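Local coordinates for sensory transduction histidine kinase, putative (Borrelia burgdorferi, PDB 5BWJ) that senses small molecules associated with tick feeding through its periplasmic Venus flytrap domain and probably relays the signal by histidine autophosphorylation, at the interface of chains A and B. Numbering follows the deposited sequence. Chains: chain A/B, Sensory transduction histidine kinase, putative.

Contact 1: the interface of chains A and B. Residues chain A 17-18, 21; chain B 89, 91, 159, 163, 174, 176.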
# COMPACT_ATOMS: atom_id res chain seq x y z
N PHE A 17 2.59 -8.06 1.24
CA PHE A 17 3.66 -7.11 1.54
C PHE A 17 3.09 -5.94 2.35
O PHE A 17 2.01 -5.46 2.04
CB PHE A 17 4.29 -6.60 0.24
CG PHE A 17 5.41 -5.61 0.45
CD1 PHE A 17 6.72 -6.03 0.51
CD2 PHE A 17 5.13 -4.26 0.59
CE1 PHE A 17 7.75 -5.12 0.70
CE2 PHE A 17 6.16 -3.34 0.79
CZ PHE A 17 7.46 -3.78 0.84
N PRO A 18 3.82 -5.48 3.38
CA PRO A 18 5.14 -5.92 3.86
C PRO A 18 5.06 -6.94 4.99
O PRO A 18 6.09 -7.32 5.54
CB PRO A 18 5.75 -4.62 4.37
CG PRO A 18 4.57 -3.88 4.94
CD PRO A 18 3.36 -4.29 4.11
N TYR A 21 6.03 -12.08 2.86
CA TYR A 21 6.22 -12.30 1.43
C TYR A 21 7.52 -13.04 1.18
O TYR A 21 8.33 -13.23 2.09
CB TYR A 21 6.21 -10.96 0.67
CG TYR A 21 7.34 -10.03 1.05
CD1 TYR A 21 8.47 -9.91 0.25
CD2 TYR A 21 7.28 -9.27 2.21
CE1 TYR A 21 9.50 -9.06 0.59
CE2 TYR A 21 8.32 -8.42 2.56
CZ TYR A 21 9.42 -8.32 1.74
OH TYR A 21 10.46 -7.47 2.08
N ILE B 89 3.13 2.66 5.99
CA ILE B 89 3.87 2.22 7.16
C ILE B 89 5.31 2.70 7.02
O ILE B 89 5.94 2.53 5.98
CB ILE B 89 3.84 0.69 7.32
CG1 ILE B 89 2.39 0.21 7.47
CG2 ILE B 89 4.67 0.26 8.53
CD1 ILE B 89 2.22 -1.30 7.57
N ILE B 91 9.12 2.45 7.36
CA ILE B 91 10.04 1.32 7.39
C ILE B 91 11.49 1.79 7.23
O ILE B 91 11.79 2.65 6.40
CB ILE B 91 9.69 0.29 6.28
CG1 ILE B 91 8.48 -0.54 6.72
CG2 ILE B 91 10.89 -0.63 5.97
CD1 ILE B 91 8.06 -1.63 5.75
N CYS B 159 6.79 2.62 2.91
CA CYS B 159 7.05 1.19 2.73
C CYS B 159 6.94 0.75 1.27
O CYS B 159 7.75 -0.05 0.80
CB CYS B 159 6.08 0.35 3.57
SG CYS B 159 4.32 0.60 3.19
N HIS B 163 10.56 1.12 -1.65
CA HIS B 163 10.82 -0.26 -2.04
C HIS B 163 10.63 -0.45 -3.54
O HIS B 163 11.41 -1.14 -4.19
CB HIS B 163 9.90 -1.21 -1.28
CG HIS B 163 10.22 -2.65 -1.51
ND1 HIS B 163 11.10 -3.35 -0.73
CD2 HIS B 163 9.78 -3.51 -2.46
CE1 HIS B 163 11.19 -4.59 -1.17
NE2 HIS B 163 10.40 -4.72 -2.22
N LEU B 174 15.16 -4.25 -1.16
CA LEU B 174 15.56 -3.76 0.16
C LEU B 174 14.98 -4.59 1.30
O LEU B 174 13.84 -5.06 1.23
CB LEU B 174 15.13 -2.30 0.33
CG LEU B 174 15.71 -1.32 -0.69
CD1 LEU B 174 15.19 0.08 -0.44
CD2 LEU B 174 17.24 -1.33 -0.67
N ILE B 176 13.65 -5.19 5.17
CA ILE B 176 12.96 -4.48 6.24
C ILE B 176 13.65 -4.70 7.58
O ILE B 176 13.95 -5.84 7.95
CB ILE B 176 11.49 -4.93 6.35
CG1 ILE B 176 10.76 -4.69 5.02
CG2 ILE B 176 10.78 -4.19 7.48
CD1 ILE B 176 9.40 -5.34 4.94
O HOH W 1 12.53 -7.39 4.20
O HOH W 2 12.33 -7.21 0.29
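A:Phe17 drives the rim of its phenyl ring toward the imidazole face of B:His163: its CE1 stands 3.9 Å above the imidazole plane, over the ring centre. The two ring planes are inclined by roughly 46°, so this is a tilted rim-to-face contact and not a parallel stack. A:Phe17 CZ continues it, 3.8 Å from B:His163 CG. B:Cys159 O, a backbone oxygen, lies in the phenyl plane at the rim, 3.7 Å from A:Phe17 CE2. With CG anti to the backbone N (chi1 -180°), A:Phe17 has its ring under A:Pro18, whose CB caps one face over its centre. A:Pro18, which follows a cis peptide bond, turns that same CB to chain B, 3.8 Å from the delta-methyl CD1 of B:Ile176; B:Ile91 CD1 meets it too. B:Ile176 CD1 also approaches the outer end of A:Tyr21, whose side chain it meets at a slant, 3.7 Å from A:Tyr21 OH. This phenol oxygen is tied to chain B by two waters: water 2, 2.6 Å from A:Tyr21 OH, also contacts B:Leu174 O, while water 1 joins the phenol to B:Ile176 N, the latter leg being 2.7 Å. The patch thus combines apolar packing with water bridges, and may help to hold two sensor domains together if this pairing exists outside the crystal.

Contact 2: the interface of chains A and B. Residues chain A 87, 89, 91, 159-160; chain B 17-18, 160.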
# COMPACT_ATOMS: atom_id res chain seq x y z
N ARG A 87 -4.64 -1.30 4.46
CA ARG A 87 -5.57 -1.32 3.34
C ARG A 87 -4.81 -1.48 2.03
O ARG A 87 -3.61 -1.20 1.95
CB ARG A 87 -6.41 -0.04 3.29
CG ARG A 87 -7.39 0.12 4.44
CD ARG A 87 -8.48 1.12 4.09
NE ARG A 87 -9.44 1.30 5.18
CZ ARG A 87 -9.37 2.26 6.10
NH1 ARG A 87 -8.39 3.15 6.09
NH2 ARG A 87 -10.30 2.33 7.05
N ILE A 89 -5.36 -1.35 -2.60
CA ILE A 89 -6.15 -0.86 -3.72
C ILE A 89 -6.12 -1.91 -4.82
O ILE A 89 -5.06 -2.42 -5.18
CB ILE A 89 -5.63 0.49 -4.24
CG1 ILE A 89 -5.75 1.55 -3.14
CG2 ILE A 89 -6.40 0.92 -5.49
CD1 ILE A 89 -5.13 2.89 -3.49
N ILE A 91 -6.03 -3.29 -8.43
CA ILE A 91 -5.48 -2.82 -9.69
C ILE A 91 -5.52 -3.94 -10.73
O ILE A 91 -5.26 -5.10 -10.42
CB ILE A 91 -4.03 -2.31 -9.53
CG1 ILE A 91 -4.01 -1.11 -8.59
CG2 ILE A 91 -3.43 -1.93 -10.90
CD1 ILE A 91 -2.63 -0.55 -8.32
N CYS A 159 -2.43 -4.15 -5.12
CA CYS A 159 -1.57 -3.20 -5.83
C CYS A 159 -0.08 -3.53 -5.69
O CYS A 159 0.61 -3.71 -6.70
CB CYS A 159 -1.83 -1.77 -5.33
SG CYS A 159 -1.77 -1.49 -3.53
N LYS A 160 0.41 -3.63 -4.46
CA LYS A 160 1.85 -3.79 -4.24
C LYS A 160 2.32 -5.24 -4.38
O LYS A 160 3.34 -5.49 -5.02
CB LYS A 160 2.22 -3.26 -2.85
CG LYS A 160 3.70 -3.42 -2.48
CD LYS A 160 4.61 -2.66 -3.43
CE LYS A 160 6.08 -2.80 -3.03
NZ LYS A 160 6.98 -1.96 -3.85
N PHE B 17 3.43 5.42 -4.61
CA PHE B 17 2.88 4.19 -5.16
C PHE B 17 1.62 3.79 -4.40
O PHE B 17 1.60 3.85 -3.17
CB PHE B 17 3.92 3.06 -5.08
CG PHE B 17 3.48 1.78 -5.76
CD1 PHE B 17 3.89 1.50 -7.06
CD2 PHE B 17 2.66 0.87 -5.11
CE1 PHE B 17 3.50 0.34 -7.69
CE2 PHE B 17 2.26 -0.29 -5.74
CZ PHE B 17 2.68 -0.56 -7.03
N PRO B 18 0.56 3.38 -5.12
CA PRO B 18 0.37 3.26 -6.57
C PRO B 18 -0.36 4.45 -7.19
O PRO B 18 -0.82 4.36 -8.33
CB PRO B 18 -0.49 2.00 -6.68
CG PRO B 18 -1.38 2.09 -5.47
CD PRO B 18 -0.56 2.76 -4.38
N LYS B 160 5.95 1.27 0.56
CA LYS B 160 5.70 0.84 -0.81
C LYS B 160 6.56 1.59 -1.83
O LYS B 160 7.10 0.98 -2.75
CB LYS B 160 4.21 1.03 -1.16
CG LYS B 160 3.29 0.05 -0.45
CD LYS B 160 1.83 0.32 -0.74
CE LYS B 160 0.92 -0.62 0.04
NZ LYS B 160 -0.52 -0.28 -0.11
O HOH W 3 -1.60 -2.62 1.42
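Strand 84-95 and the first turn of helix 159-169 of chain A meet the loop carrying B:Phe17 and B:Pro18, together with B:Lys160, which lies in the loop just before helix 161-169 of chain B. The two Lys160 side chains run past each other in opposite directions, with their CG atoms 4.0 Å apart, so that each aliphatic stem packs on the other while the terminal amines point away from each other. A:Lys160 NZ donates a hydrogen bond of 3.1 Å to the backbone B:Lys160 O, approaching on a lone pair in the carbonyl plane with a C=O...N angle of 135°. A bend at chi2 (61°) in an otherwise stretched chain directs the amine there. B:Lys160 differs: its CG lies anti to the carbonyl carbon (chi1 -71°) and the chain is extended beyond it, carrying NZ toward strand 84-95 of chain A. Water 3, 3.0 Å from B:Lys160 NZ, links this amine to the backbone oxygen of A:Arg87. The equivalent lysines therefore use different polar partners, a local departure from the two-fold symmetry of the whole interface.

B:Phe17 presents its ring rim to the start of the chain A helix, CE2 being 3.8 Å from A:Lys160 CA, and its side chain crosses that of A:Lys160 at about a right angle. The carbonyl carbon of A:Cys159 lies in the plane of this ring. Beside it, the ring of B:Pro18 fits against two chain A side chains: its CB is 3.7 Å from A:Ile91 CD1, and its CG is 3.9 Å from A:Cys159 CB. The site sits where the beginning of helix 159-169 lies beside strand 84-95 within the Venus flytrap fold, and these two elements together receive the cis-proline loop of the other chain.

The C-alpha centres of contact 1 and contact 2 are about 12 Å apart, and they share equivalent sequence positions with the chains exchanged, as near-twin parts of one two-fold interface. Phe17 and Pro18 enter from chain A in contact 1 and from chain B in contact 2; Ile89, Ile91 and Cys159 of the opposite chain appear in each. Contact 1 adds Tyr21 of chain A and His163, Leu174 and Ile176 of chain B, whereas contact 2 includes the meeting of both Lys160 residues. This reciprocal packing of each cis-proline loop on the other chain is consistent with a two-fold dimer, although the structure alone does not show that the full-length kinase pairs this way.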